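NADPH-dependent aldehyde reductase YqhD (PDB 4QGS) catalyses the NADPH-dependent reduction of a broad range of short-chain aldehydes to alcohols, using one zinc ion per subunit. Local coordinates at residues H282-T285 against A286-L290; G361-I364 against P365-K369; L387-S390 against R391-Y394; R342-F345 against E346-V350; I298-P301 against A302-E306. All blocks are in the same frame, centred on the assembly; numbering follows the deposited sequence. Where two conformers were deposited one is given.

Contact 1: residues H282-T285 against A286-L290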
loop_
_atom_site.group_PDB
_atom_site.type_symbol
_atom_site.label_atom_id
_atom_site.label_comp_id
_atom_site.label_asym_id
_atom_site.label_seq_id
_atom_site.Cartn_x
_atom_site.Cartn_y
_atom_site.Cartn_z
ATOM N N HIS A 282 -7.353 -2.732 10.122
ATOM C CA HIS A 282 -6.173 -2.314 10.873
ATOM C C HIS A 282 -6.240 -2.748 12.341
ATOM O O HIS A 282 -5.223 -3.076 12.935
ATOM C CB HIS A 282 -5.986 -0.795 10.795
ATOM C CG HIS A 282 -5.418 -0.309 9.492
ATOM N ND1 HIS A 282 -5.279 1.032 9.202
ATOM C CD2 HIS A 282 -4.960 -0.976 8.405
ATOM C CE1 HIS A 282 -4.759 1.170 7.995
ATOM N NE2 HIS A 282 -4.557 -0.032 7.488
ATOM N N GLU A 283 -7.435 -2.729 12.929
ATOM C CA GLU A 283 -7.586 -3.165 14.321
ATOM C C GLU A 283 -7.368 -4.670 14.479
ATOM O O GLU A 283 -6.898 -5.113 15.529
ATOM C CB GLU A 283 -8.965 -2.777 14.869
ATOM C CG GLU A 283 -9.277 -1.289 14.795
ATOM C CD GLU A 283 -8.313 -0.393 15.556
ATOM O OE1 GLU A 283 -7.475 -0.873 16.341
ATOM O OE2 GLU A 283 -8.406 0.836 15.370
ATOM N N LEU A 284 -7.690 -5.456 13.448
ATOM C CA LEU A 284 -7.413 -6.900 13.480
ATOM C C LEU A 284 -5.906 -7.182 13.451
ATOM O O LEU A 284 -5.423 -8.095 14.122
ATOM C CB LEU A 284 -8.112 -7.621 12.316
ATOM C CG LEU A 284 -9.656 -7.582 12.384
ATOM C CD1 LEU A 284 -10.266 -8.164 11.111
ATOM C CD2 LEU A 284 -10.158 -8.382 13.613
ATOM N N THR A 285 -5.163 -6.399 12.674
ATOM C CA THR A 285 -3.714 -6.566 12.647
ATOM C C THR A 285 -3.107 -6.160 13.991
ATOM O O THR A 285 -2.284 -6.888 14.565
ATOM C CB THR A 285 -3.054 -5.740 11.514
ATOM O OG1 THR A 285 -3.461 -6.263 10.241
ATOM C CG2 THR A 285 -1.520 -5.835 11.644
ATOM N N ALA A 286 -3.535 -5.010 14.507
ATOM C CA ALA A 286 -2.999 -4.480 15.758
ATOM C C ALA A 286 -3.248 -5.430 16.921
ATOM O O ALA A 286 -2.371 -5.659 17.758
ATOM C CB ALA A 286 -3.608 -3.112 16.064
ATOM N N MET A 287 -4.441 -6.005 16.959
ATOM C CA MET A 287 -4.818 -6.838 18.100
ATOM C C MET A 287 -4.436 -8.309 17.974
ATOM O O MET A 287 -4.082 -8.943 18.977
ATOM C CB MET A 287 -6.321 -6.737 18.352
ATOM C CG MET A 287 -6.737 -7.435 19.635
ATOM S SD MET A 287 -8.447 -7.090 20.060
ATOM C CE MET A 287 -8.377 -5.327 20.401
ATOM N N HIS A 288 -4.515 -8.854 16.761
ATOM C CA HIS A 288 -4.351 -10.289 16.562
ATOM C C HIS A 288 -3.175 -10.649 15.653
ATOM O O HIS A 288 -2.897 -11.822 15.467
ATOM C CB HIS A 288 -5.641 -10.910 15.990
ATOM C CG HIS A 288 -6.837 -10.752 16.885
ATOM N ND1 HIS A 288 -6.896 -11.292 18.155
ATOM C CD2 HIS A 288 -8.019 -10.119 16.690
ATOM C CE1 HIS A 288 -8.054 -10.977 18.711
ATOM N NE2 HIS A 288 -8.758 -10.276 17.840
ATOM N N GLY A 289 -2.501 -9.650 15.084
ATOM C CA GLY A 289 -1.309 -9.919 14.280
ATOM C C GLY A 289 -1.524 -10.494 12.887
ATOM O O GLY A 289 -0.580 -10.973 12.254
ATOM N N LEU A 290 -2.757 -10.447 12.391
ATOM C CA LEU A 290 -3.051 -10.942 11.058
ATOM C C LEU A 290 -2.344 -10.079 10.008
ATOM O O LEU A 290 -2.138 -8.899 10.240
ATOM C CB LEU A 290 -4.560 -10.940 10.790
ATOM C CG LEU A 290 -5.471 -11.766 11.716
ATOM C CD1 LEU A 290 -6.879 -11.819 11.128
ATOM C CD2 LEU A 290 -4.953 -13.162 11.953
#

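Contact 2: residues G361-I364 against P365-K369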
loop_
_atom_site.group_PDB
_atom_site.type_symbol
_atom_site.label_atom_id
_atom_site.label_comp_id
_atom_site.label_asym_id
_atom_site.label_seq_id
_atom_site.Cartn_x
_atom_site.Cartn_y
_atom_site.Cartn_z
ATOM N N GLY A 361 -14.623 -14.305 17.487
ATOM C CA GLY A 361 -15.432 -13.102 17.623
ATOM C C GLY A 361 -15.559 -12.549 19.039
ATOM O O GLY A 361 -16.120 -11.474 19.238
ATOM N N SER A 362 -15.037 -13.272 20.032
ATOM C CA SER A 362 -15.075 -12.777 21.394
ATOM C C SER A 362 -14.238 -11.510 21.563
ATOM O O SER A 362 -14.421 -10.777 22.528
ATOM C CB SER A 362 -14.612 -13.862 22.379
ATOM O OG SER A 362 -13.290 -14.297 22.099
ATOM N N SER A 363 -13.344 -11.223 20.615
ATOM C CA SER A 363 -12.535 -10.011 20.721
ATOM C C SER A 363 -13.247 -8.756 20.195
ATOM O O SER A 363 -12.726 -7.645 20.290
ATOM C CB SER A 363 -11.197 -10.206 19.979
ATOM O OG SER A 363 -11.382 -10.278 18.572
ATOM N N ILE A 364 -14.442 -8.912 19.635
ATOM C CA ILE A 364 -15.099 -7.761 19.011
ATOM C C ILE A 364 -15.344 -6.602 19.994
ATOM O O ILE A 364 -15.143 -5.445 19.632
ATOM C CB ILE A 364 -16.401 -8.199 18.318
ATOM C CG1 ILE A 364 -16.025 -9.063 17.110
ATOM C CG2 ILE A 364 -17.219 -6.983 17.861
ATOM C CD1 ILE A 364 -17.184 -9.724 16.399
ATOM N N PRO A 365 -15.731 -6.896 21.259
ATOM C CA PRO A 365 -15.858 -5.735 22.145
ATOM C C PRO A 365 -14.540 -4.977 22.310
ATOM O O PRO A 365 -14.552 -3.746 22.350
ATOM C CB PRO A 365 -16.319 -6.355 23.467
ATOM C CG PRO A 365 -17.095 -7.554 23.040
ATOM C CD PRO A 365 -16.299 -8.111 21.868
ATOM N N ALA A 366 -13.427 -5.702 22.372
ATOM C CA ALA A 366 -12.122 -5.060 22.492
ATOM C C ALA A 366 -11.750 -4.312 21.209
ATOM O O ALA A 366 -11.136 -3.246 21.276
ATOM C CB ALA A 366 -11.061 -6.080 22.837
ATOM N N LEU A 367 -12.123 -4.865 20.055
ATOM C CA LEU A 367 -11.865 -4.198 18.771
ATOM C C LEU A 367 -12.607 -2.863 18.681
ATOM O O LEU A 367 -12.052 -1.850 18.236
ATOM C CB LEU A 367 -12.268 -5.099 17.600
ATOM C CG LEU A 367 -11.419 -6.355 17.409
ATOM C CD1 LEU A 367 -12.092 -7.371 16.471
ATOM C CD2 LEU A 367 -10.001 -5.992 16.894
ATOM N N LEU A 368 -13.864 -2.866 19.113
ATOM C CA LEU A 368 -14.683 -1.665 19.055
ATOM C C LEU A 368 -14.147 -0.591 19.999
ATOM O O LEU A 368 -14.190 0.592 19.672
ATOM C CB LEU A 368 -16.144 -1.994 19.373
ATOM C CG LEU A 368 -16.790 -2.937 18.354
ATOM C CD1 LEU A 368 -18.113 -3.486 18.884
ATOM C CD2 LEU A 368 -16.982 -2.280 16.987
ATOM N N LYS A 369 -13.629 -1.010 21.155
ATOM C CA LYS A 369 -12.973 -0.077 22.074
ATOM C C LYS A 369 -11.766 0.582 21.403
ATOM O O LYS A 369 -11.548 1.776 21.539
ATOM C CB LYS A 369 -12.535 -0.795 23.359
ATOM C CG LYS A 369 -13.695 -1.175 24.272
ATOM C CD LYS A 369 -13.203 -1.739 25.607
ATOM C CE LYS A 369 -14.353 -1.989 26.578
ATOM N NZ LYS A 369 -15.316 -3.028 26.112
HETATM O O HOH W 1 -13.487 -8.521 23.861
#

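Contact 3: residues L387-S390 against R391-Y394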
loop_
_atom_site.group_PDB
_atom_site.type_symbol
_atom_site.label_atom_id
_atom_site.label_comp_id
_atom_site.label_asym_id
_atom_site.label_seq_id
_atom_site.Cartn_x
_atom_site.Cartn_y
_atom_site.Cartn_z
ATOM N N LEU A 387 -19.985 2.878 15.512
ATOM C CA LEU A 387 -19.491 1.687 16.223
ATOM C C LEU A 387 -20.462 0.510 16.159
ATOM O O LEU A 387 -20.048 -0.634 16.041
ATOM C CB LEU A 387 -19.175 2.022 17.677
ATOM C CG LEU A 387 -17.974 2.945 17.886
ATOM C CD1 LEU A 387 -17.821 3.291 19.362
ATOM C CD2 LEU A 387 -16.691 2.291 17.331
ATOM N N ASP A 388 -21.758 0.793 16.214
ATOM C CA ASP A 388 -22.756 -0.266 16.121
ATOM C C ASP A 388 -22.761 -0.922 14.740
ATOM O O ASP A 388 -23.062 -2.112 14.623
ATOM C CB ASP A 388 -24.154 0.287 16.450
ATOM C CG ASP A 388 -24.541 1.460 15.569
ATOM O OD1 ASP A 388 -25.554 1.348 14.849
ATOM O OD2 ASP A 388 -23.836 2.493 15.594
ATOM N N VAL A 389 -22.426 -0.153 13.702
ATOM C CA VAL A 389 -22.307 -0.701 12.353
ATOM C C VAL A 389 -21.034 -1.545 12.232
ATOM O O VAL A 389 -21.053 -2.652 11.688
ATOM C CB VAL A 389 -22.287 0.405 11.277
ATOM C CG1 VAL A 389 -22.298 -0.211 9.888
ATOM C CG2 VAL A 389 -23.495 1.354 11.443
ATOM N N SER A 390 -19.932 -1.013 12.740
ATOM C CA SER A 390 -18.677 -1.778 12.761
ATOM C C SER A 390 -18.849 -3.095 13.520
ATOM O O SER A 390 -18.309 -4.132 13.130
ATOM C CB SER A 390 -17.561 -0.937 13.379
ATOM O OG SER A 390 -17.336 0.219 12.569
ATOM N N ARG A 391 -19.608 -3.047 14.604
ATOM C CA ARG A 391 -19.937 -4.251 15.350
ATOM C C ARG A 391 -20.642 -5.270 14.458
ATOM O O ARG A 391 -20.279 -6.435 14.450
ATOM C CB ARG A 391 -20.818 -3.907 16.549
ATOM C CG ARG A 391 -21.047 -5.084 17.495
ATOM C CD ARG A 391 -22.045 -4.704 18.575
ATOM N NE ARG A 391 -21.995 -5.655 19.690
ATOM C CZ ARG A 391 -22.941 -5.723 20.619
ATOM N NH1 ARG A 391 -23.992 -4.903 20.546
ATOM N NH2 ARG A 391 -22.835 -6.604 21.604
ATOM N N ARG A 392 -21.643 -4.831 13.696
ATOM C CA ARG A 392 -22.369 -5.748 12.825
ATOM C C ARG A 392 -21.470 -6.339 11.743
ATOM O O ARG A 392 -21.627 -7.494 11.348
ATOM C CB ARG A 392 -23.556 -5.037 12.165
ATOM C CG ARG A 392 -24.722 -4.806 13.105
ATOM C CD ARG A 392 -26.019 -4.597 12.329
ATOM N NE ARG A 392 -25.907 -3.494 11.387
ATOM C CZ ARG A 392 -26.207 -2.232 11.673
ATOM N NH1 ARG A 392 -26.647 -1.909 12.887
ATOM N NH2 ARG A 392 -26.076 -1.292 10.745
ATOM N N ILE A 393 -20.546 -5.527 11.245
ATOM C CA ILE A 393 -19.629 -5.978 10.209
ATOM C C ILE A 393 -18.658 -7.041 10.739
ATOM O O ILE A 393 -18.513 -8.095 10.123
ATOM C CB ILE A 393 -18.854 -4.802 9.613
ATOM C CG1 ILE A 393 -19.814 -3.878 8.863
ATOM C CG2 ILE A 393 -17.757 -5.306 8.642
ATOM C CD1 ILE A 393 -19.176 -2.574 8.460
ATOM N N TYR A 394 -18.019 -6.775 11.873
ATOM C CA TYR A 394 -17.140 -7.770 12.499
ATOM C C TYR A 394 -17.908 -9.057 12.821
ATOM O O TYR A 394 -17.427 -10.164 12.615
ATOM C CB TYR A 394 -16.525 -7.230 13.781
ATOM C CG TYR A 394 -15.361 -6.265 13.642
ATOM C CD1 TYR A 394 -14.302 -6.518 12.775
ATOM C CD2 TYR A 394 -15.316 -5.112 14.425
ATOM C CE1 TYR A 394 -13.221 -5.625 12.682
ATOM C CE2 TYR A 394 -14.257 -4.222 14.340
ATOM C CZ TYR A 394 -13.211 -4.483 13.470
ATOM O OH TYR A 394 -12.175 -3.578 13.418
#

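Contact 4: residues R342-F345 against E346-V350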
loop_
_atom_site.group_PDB
_atom_site.type_symbol
_atom_site.label_atom_id
_atom_site.label_comp_id
_atom_site.label_asym_id
_atom_site.label_seq_id
_atom_site.Cartn_x
_atom_site.Cartn_y
_atom_site.Cartn_z
ATOM N N ARG A 342 -15.298 -12.956 -2.600
ATOM C CA ARG A 342 -14.882 -13.835 -1.528
ATOM C C ARG A 342 -14.133 -15.035 -2.096
ATOM O O ARG A 342 -13.039 -15.365 -1.647
ATOM C CB ARG A 342 -16.091 -14.294 -0.718
ATOM C CG ARG A 342 -15.727 -14.953 0.590
ATOM C CD ARG A 342 -16.981 -15.434 1.334
ATOM N NE ARG A 342 -17.823 -14.375 1.897
ATOM C CZ ARG A 342 -17.540 -13.710 3.019
ATOM N NH1 ARG A 342 -18.372 -12.795 3.485
ATOM N NH2 ARG A 342 -16.410 -13.944 3.666
ATOM N N ASN A 343 -14.713 -15.670 -3.104
ATOM C CA ASN A 343 -14.084 -16.831 -3.713
ATOM C C ASN A 343 -12.720 -16.512 -4.318
ATOM O O ASN A 343 -11.782 -17.303 -4.205
ATOM C CB ASN A 343 -14.995 -17.439 -4.778
ATOM C CG ASN A 343 -14.369 -18.650 -5.440
ATOM O OD1 ASN A 343 -14.259 -19.718 -4.819
ATOM N ND2 ASN A 343 -13.941 -18.496 -6.684
ATOM N N PHE A 344 -12.606 -15.345 -4.955
ATOM C CA PHE A 344 -11.338 -14.915 -5.538
ATOM C C PHE A 344 -10.250 -14.860 -4.450
ATOM O O PHE A 344 -9.158 -15.402 -4.624
ATOM C CB PHE A 344 -11.511 -13.553 -6.236
ATOM C CG PHE A 344 -10.232 -12.963 -6.771
ATOM C CD1 PHE A 344 -9.524 -13.602 -7.781
ATOM C CD2 PHE A 344 -9.751 -11.755 -6.278
ATOM C CE1 PHE A 344 -8.346 -13.058 -8.280
ATOM C CE2 PHE A 344 -8.571 -11.212 -6.770
ATOM C CZ PHE A 344 -7.870 -11.867 -7.766
ATOM N N PHE A 345 -10.559 -14.224 -3.324
ATOM C CA PHE A 345 -9.613 -14.136 -2.205
ATOM C C PHE A 345 -9.248 -15.531 -1.684
ATOM O O PHE A 345 -8.063 -15.860 -1.491
ATOM C CB PHE A 345 -10.190 -13.298 -1.068
ATOM C CG PHE A 345 -10.394 -11.834 -1.410
ATOM C CD1 PHE A 345 -9.797 -11.270 -2.521
ATOM C CD2 PHE A 345 -11.158 -11.034 -0.577
ATOM C CE1 PHE A 345 -9.985 -9.910 -2.823
ATOM C CE2 PHE A 345 -11.361 -9.690 -0.857
ATOM C CZ PHE A 345 -10.771 -9.125 -1.993
ATOM N N GLU A 346 -10.261 -16.369 -1.480
ATOM C CA GLU A 346 -9.997 -17.710 -0.953
ATOM C C GLU A 346 -9.132 -18.552 -1.884
ATOM O O GLU A 346 -8.244 -19.274 -1.412
ATOM C CB GLU A 346 -11.311 -18.417 -0.647
ATOM C CG GLU A 346 -12.147 -17.550 0.275
ATOM C CD GLU A 346 -13.118 -18.276 1.140
ATOM O OE1 GLU A 346 -12.907 -18.263 2.381
ATOM O OE2 GLU A 346 -14.101 -18.815 0.586
ATOM N N GLN A 347 -9.359 -18.444 -3.192
ATOM C CA GLN A 347 -8.567 -19.214 -4.160
ATOM C C GLN A 347 -7.132 -18.711 -4.270
ATOM O O GLN A 347 -6.246 -19.451 -4.703
ATOM C CB GLN A 347 -9.234 -19.202 -5.536
ATOM C CG GLN A 347 -10.584 -19.917 -5.592
ATOM C CD GLN A 347 -10.544 -21.336 -5.054
ATOM O OE1 GLN A 347 -9.544 -22.047 -5.189
ATOM N NE2 GLN A 347 -11.640 -21.756 -4.429
ATOM N N LEU A 348 -6.895 -17.460 -3.874
ATOM C CA LEU A 348 -5.532 -16.952 -3.737
ATOM C C LEU A 348 -4.848 -17.476 -2.475
ATOM O O LEU A 348 -3.660 -17.241 -2.269
ATOM C CB LEU A 348 -5.523 -15.420 -3.708
ATOM C CG LEU A 348 -5.883 -14.701 -5.007
ATOM C CD1 LEU A 348 -6.014 -13.203 -4.717
ATOM C CD2 LEU A 348 -4.849 -14.961 -6.110
ATOM N N GLY A 349 -5.605 -18.171 -1.629
ATOM C CA GLY A 349 -5.061 -18.686 -0.380
ATOM C C GLY A 349 -5.229 -17.734 0.789
ATOM O O GLY A 349 -4.543 -17.864 1.803
ATOM N N VAL A 350 -6.153 -16.780 0.661
ATOM C CA VAL A 350 -6.410 -15.792 1.710
ATOM C C VAL A 350 -7.839 -15.923 2.246
ATOM O O VAL A 350 -8.773 -15.366 1.675
ATOM C CB VAL A 350 -6.209 -14.333 1.214
ATOM C CG1 VAL A 350 -6.222 -13.372 2.402
ATOM C CG2 VAL A 350 -4.900 -14.201 0.422
HETATM O O HOH W 2 -13.966 -20.412 -2.136
#

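Contact 5: residues I298-P301 against A302-E306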
loop_
_atom_site.group_PDB
_atom_site.type_symbol
_atom_site.label_atom_id
_atom_site.label_comp_id
_atom_site.label_asym_id
_atom_site.label_seq_id
_atom_site.Cartn_x
_atom_site.Cartn_y
_atom_site.Cartn_z
ATOM N N ILE A 298 -11.088 -10.494 5.043
ATOM C CA ILE A 298 -12.136 -10.777 6.008
ATOM C C ILE A 298 -13.209 -9.680 6.006
ATOM O O ILE A 298 -14.405 -9.958 5.885
ATOM C CB ILE A 298 -11.564 -10.913 7.448
ATOM C CG1 ILE A 298 -10.655 -12.148 7.570
ATOM C CG2 ILE A 298 -12.693 -10.970 8.485
ATOM C CD1 ILE A 298 -9.747 -12.080 8.761
ATOM N N VAL A 299 -12.782 -8.430 6.139
ATOM C CA VAL A 299 -13.739 -7.339 6.340
ATOM C C VAL A 299 -14.521 -6.974 5.076
ATOM O O VAL A 299 -15.731 -6.730 5.153
ATOM C CB VAL A 299 -13.034 -6.091 6.888
ATOM C CG1 VAL A 299 -13.978 -4.882 6.926
ATOM C CG2 VAL A 299 -12.493 -6.401 8.296
ATOM N N LEU A 300 -13.855 -6.924 3.924
ATOM C CA LEU A 300 -14.514 -6.394 2.713
ATOM C C LEU A 300 -15.874 -7.036 2.398
ATOM O O LEU A 300 -16.858 -6.306 2.223
ATOM C CB LEU A 300 -13.601 -6.537 1.486
ATOM C CG LEU A 300 -14.164 -5.832 0.240
ATOM C CD1 LEU A 300 -14.045 -4.326 0.363
ATOM C CD2 LEU A 300 -13.432 -6.332 -0.993
ATOM N N PRO A 301 -15.945 -8.376 2.289
ATOM C CA PRO A 301 -17.246 -8.896 1.857
ATOM C C PRO A 301 -18.324 -8.685 2.920
ATOM O O PRO A 301 -19.476 -8.455 2.558
ATOM C CB PRO A 301 -16.976 -10.376 1.601
ATOM C CG PRO A 301 -15.745 -10.701 2.426
ATOM C CD PRO A 301 -14.934 -9.448 2.429
ATOM N N ALA A 302 -17.960 -8.739 4.202
ATOM C CA ALA A 302 -18.928 -8.450 5.255
ATOM C C ALA A 302 -19.380 -6.992 5.192
ATOM O O ALA A 302 -20.567 -6.683 5.369
ATOM C CB ALA A 302 -18.340 -8.772 6.637
ATOM N N LEU A 303 -18.436 -6.091 4.927
ATOM C CA LEU A 303 -18.758 -4.665 4.856
ATOM C C LEU A 303 -19.671 -4.378 3.668
ATOM O O LEU A 303 -20.622 -3.587 3.778
ATOM C CB LEU A 303 -17.471 -3.828 4.774
ATOM C CG LEU A 303 -17.689 -2.308 4.821
ATOM C CD1 LEU A 303 -16.595 -1.584 5.616
ATOM C CD2 LEU A 303 -17.784 -1.739 3.411
ATOM N N TRP A 304 -19.364 -4.995 2.532
ATOM C CA TRP A 304 -20.167 -4.789 1.328
ATOM C C TRP A 304 -21.617 -5.230 1.541
ATOM O O TRP A 304 -22.550 -4.529 1.146
ATOM C CB TRP A 304 -19.548 -5.535 0.155
ATOM C CG TRP A 304 -18.501 -4.753 -0.574
ATOM C CD1 TRP A 304 -18.096 -3.468 -0.340
ATOM C CD2 TRP A 304 -17.726 -5.227 -1.674
ATOM N NE1 TRP A 304 -17.120 -3.109 -1.247
ATOM C CE2 TRP A 304 -16.873 -4.172 -2.073
ATOM C CE3 TRP A 304 -17.678 -6.437 -2.363
ATOM C CZ2 TRP A 304 -15.971 -4.307 -3.132
ATOM C CZ3 TRP A 304 -16.783 -6.568 -3.420
ATOM C CH2 TRP A 304 -15.951 -5.498 -3.802
ATOM N N ASN A 305 -21.822 -6.371 2.193
ATOM C CA ASN A 305 -23.192 -6.803 2.443
ATOM C C ASN A 305 -23.913 -5.831 3.365
ATOM O O ASN A 305 -25.084 -5.507 3.155
ATOM C CB ASN A 305 -23.245 -8.209 3.044
ATOM C CG ASN A 305 -24.655 -8.599 3.437
ATOM O OD1 ASN A 305 -25.535 -8.736 2.581
ATOM N ND2 ASN A 305 -24.889 -8.742 4.728
ATOM N N GLU A 306 -23.203 -5.340 4.374
ATOM C CA GLU A 306 -23.778 -4.397 5.317
ATOM C C GLU A 306 -24.116 -3.054 4.654
ATOM O O GLU A 306 -25.099 -2.407 5.006
ATOM C CB GLU A 306 -22.818 -4.186 6.489
ATOM C CG GLU A 306 -23.241 -3.100 7.455
ATOM C CD GLU A 306 -24.506 -3.455 8.208
ATOM O OE1 GLU A 306 -24.725 -4.658 8.477
ATOM O OE2 GLU A 306 -25.288 -2.528 8.512
#

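Contact 1: residues H282-T285 against A286-L290
Thr285 sets its OG1 beside its own backbone N and anti to its carbonyl carbon (chi1 -66°), and from there the hydroxyl reaches past the last turn of helix 276-288 to Leu290. Thr285 OG1 donates to Leu290 O over 2.9 Å, approaching from above the carbonyl plane, while Thr285 CG2 lies 3.4 Å from the same Leu290 O, so hydroxyl and methyl both meet this one oxygen. A similar first torsion in Leu284 and His288 brings these two side chains together one turn apart, and they slant across each other with Leu284 CD2 4.1 Å from His288 CD2. Met287 CG sits over the centre of the His288 imidazole, 3.8 Å above its plane, and at the far end of that ring NE2 is hydrogen-bonded to Ser363.

The backbone beneath is helical through Met287, with His288 closing the last turn as its N donates to Leu284 O at 2.9 Å. Gly289 N makes the final bond of the series, to Thr285 O at 2.8 Å, more bent than the others at an N-H...O angle of 137°. Gly289 is the first residue to leave helical angles, with positive phi, and the chain then turns toward helix 292-306, where Leu290 packs on Thr295 and Ile298.

Glu283 points to another side of the helix, and its OE2 is hydrogen-bonded to His374. At the helix exit Thr285 thus makes two polar bonds, by main-chain O and by hydroxyl, just before the short link between the helices that carry the zinc ligands His278 and His292.

Contact 2: residues G361-I364 against P365-K369
Ile364 and Leu368 lie side by side and point the same way, one turn apart at the start of helix 364-373. Ile364 has CG2 anti to its backbone N and CG1 beside it (chi1 -69°), which places CG2 3.8 Å from Leu368 CD1. Leu368 CG in turn rests 3.3 Å from Ile364 O, the oxygen that accepts the bond from Leu368 N.

Ser363 takes a different course. Its OG stands between backbone N and carbonyl carbon (chi1 69°), 3.7 Å from Leu367 CD1, and has its polar partner on helix 276-288. Leu367 N donates to Ser363 O at 2.9 Å, nearly in line with the carbonyl. Cut back to an alanine, Leu367 would lose its branches, which is likely to open a gap beside Ser363 OG and against Leu284, Met287 and Tyr394.

Gly361 to Ile364 form a type I turn that leads into the helix. Pro365, in the first turn, has no N-H to donate, and its CD packs 3.6 Å from Ile364 CB. Leu367 is turned to helix 276-288 and Leu368 to helix 387-396, while a water donates to Ser362 O and accepts from Ala366 N at 3.2 Å, so solvent bridges the turn to the first turn of the helix.

Contact 3: residues L387-S390 against R391-Y394
Four consecutive i to i+4 bonds run through this first part of helix 387-396, from Arg391 N to Leu387 O at 2.8 Å through to Tyr394 N and Ser390 O, where the N-H...O angle is 178°.

On the outer side Asp388 and Arg392 lie alongside each other and point the same way. Their salt bridge is long, with Asp388 OD1 4.0 Å from Arg392 NH1, and the carboxylate and guanidinium planes stand 75° apart. The stronger partners lie elsewhere: Asp388 OD2 is hydrogen-bonded to Thr386, and Arg392 NH2 forms a salt bridge with Glu306. The arginine chain bends at its third torsion (-57°), which folds the guanidinium back over the preceding turn. One of its faces covers Val389 CA, and its NH2 comes 3.8 Å from Val389 CG2.

Val389 also meets Ile393, CG1 to CD1 at 4.2 Å, and Ile393 CG1 lies 3.3 Å from Val389 O. Tyr394 CD2 sits 3.4 Å from Ser390 O, while the hydroxyl of the same tyrosine is hydrogen-bonded to Leu280 O.

Ile393 and Tyr394 pack against helices 276-288, 292-306 and 364-373, whereas Asp388 and Arg391 are exposed: an amphipathic C-terminal helix set on the all-helical domain of an iron-containing alcohol dehydrogenase fold.

Contact 4: residues R342-F345 against E346-V350
Leu348 leans back on Phe344, one turn earlier, and can be traced outward from its backbone. Its CB lies 3.4 Å from Phe345 O. CG, anti to the carbonyl carbon, passes 3.4 Å from Phe344 O, the acceptor of the bond from Leu348 N. CD1 then comes over one face of the Phe344 ring in a CH-pi contact, 4.0 Å from the centroid and displaced toward the rim beside CE2 and CZ. With CG anti to its own N (chi1 175°), the Phe344 ring lies forward along the helix, and its second torsion turns a face to Leu348. The Phe344 ring also meets that of Phe207, and Leu348 reaches Val203 and Val204 of helix 196-211.

The chain leaves helix 330-347 here through a Schellman motif. Gly349 has positive phi, its N bonds to Glu346 O at 2.9 Å, and Val350 N closes on Phe345 O at 3.0 Å. Beyond the turn Val350 comes back toward the helix, its CB 3.6 Å from Phe345 O, and packs on Val204 and Ala297.

On the exposed side Asn343 and Gln347 slant across each other. Gln347 NE2 donates weakly to Asn343 OD1 at 3.3 Å, the two amide planes turned 44° apart, and Gln347 CG lies near both the amide and the main-chain O of Asn343. A water also donates to Asn343 OD1 and to Glu346 OE2. Arg342 runs alongside Glu346, but its guanidinium goes to Thr352, hydrogen-bonded through NH2.

Contact 5: residues I298-P301 against A302-E306
Leu300 O accepts a short bond from Trp304 N, 2.8 Å long and nearly straight at 163°, and Trp304 CB and CG also crowd close to this oxygen. Leu303 N bonds just as closely to Val299 O, almost in line with the carbonyl, whereas Asn305 N reaches Pro301 O over a longer 3.2 Å. Pro301 has no N-H for the turn before it, and helix 292-306 is kinked there.

The indole lies across the side chain of Leu300. With CG anti to its backbone N (chi1 -172°), Leu300 turns its branches forward along the helix, and CG comes 3.9 Å above the ring plane, over its centre. CD1 sits over the five-membered ring, 3.9 Å from its centroid, a CH-pi contact, while CD2 lies over the six-membered ring, 3.9 Å from Trp304 CH2. Both rings of the indole are therefore covered on one face by a single leucine.

Replacing Trp304 by an alanine would strip away this surface and would probably leave Leu300 CD1 and CD2 beside a gap, with Tyr318, which meets the indole edge-to-face, lacking its partner. Val299 and Leu303 make a looser pair on another side, CG1 to CB at 4.2 Å.

The contact is largely buried. Leu300 and Pro301 face helix 330-347, through Phe345, Ile338 and Arg342; Val299 and Leu303 face helix 276-288; and Ala302, Leu303 and Glu306 meet helix 387-396, so this segment packs between those three helices, with Tyr318 of helix 312-323 at the indole.

All five contacts are local and follow one another along the chain without nesting or crossing. Contact 1 ends helix 276-288 and leads through a short link to helix 292-306, which carries contact 5; the two touch through Leu290 and Ile298. Contact 4 then closes helix 330-347 and rests on contact 5, Phe345 against Leu300. Contact 2 opens helix 364-373 and returns to contact 1, to which a polar pair joins it. Contact 3, last in the chain, packs on contacts 1, 2 and 5, with a second polar pair joining it to contact 5. Together they tie five helices of the helical C-terminal part of the chain, including those bearing zinc ligands His278 and His292.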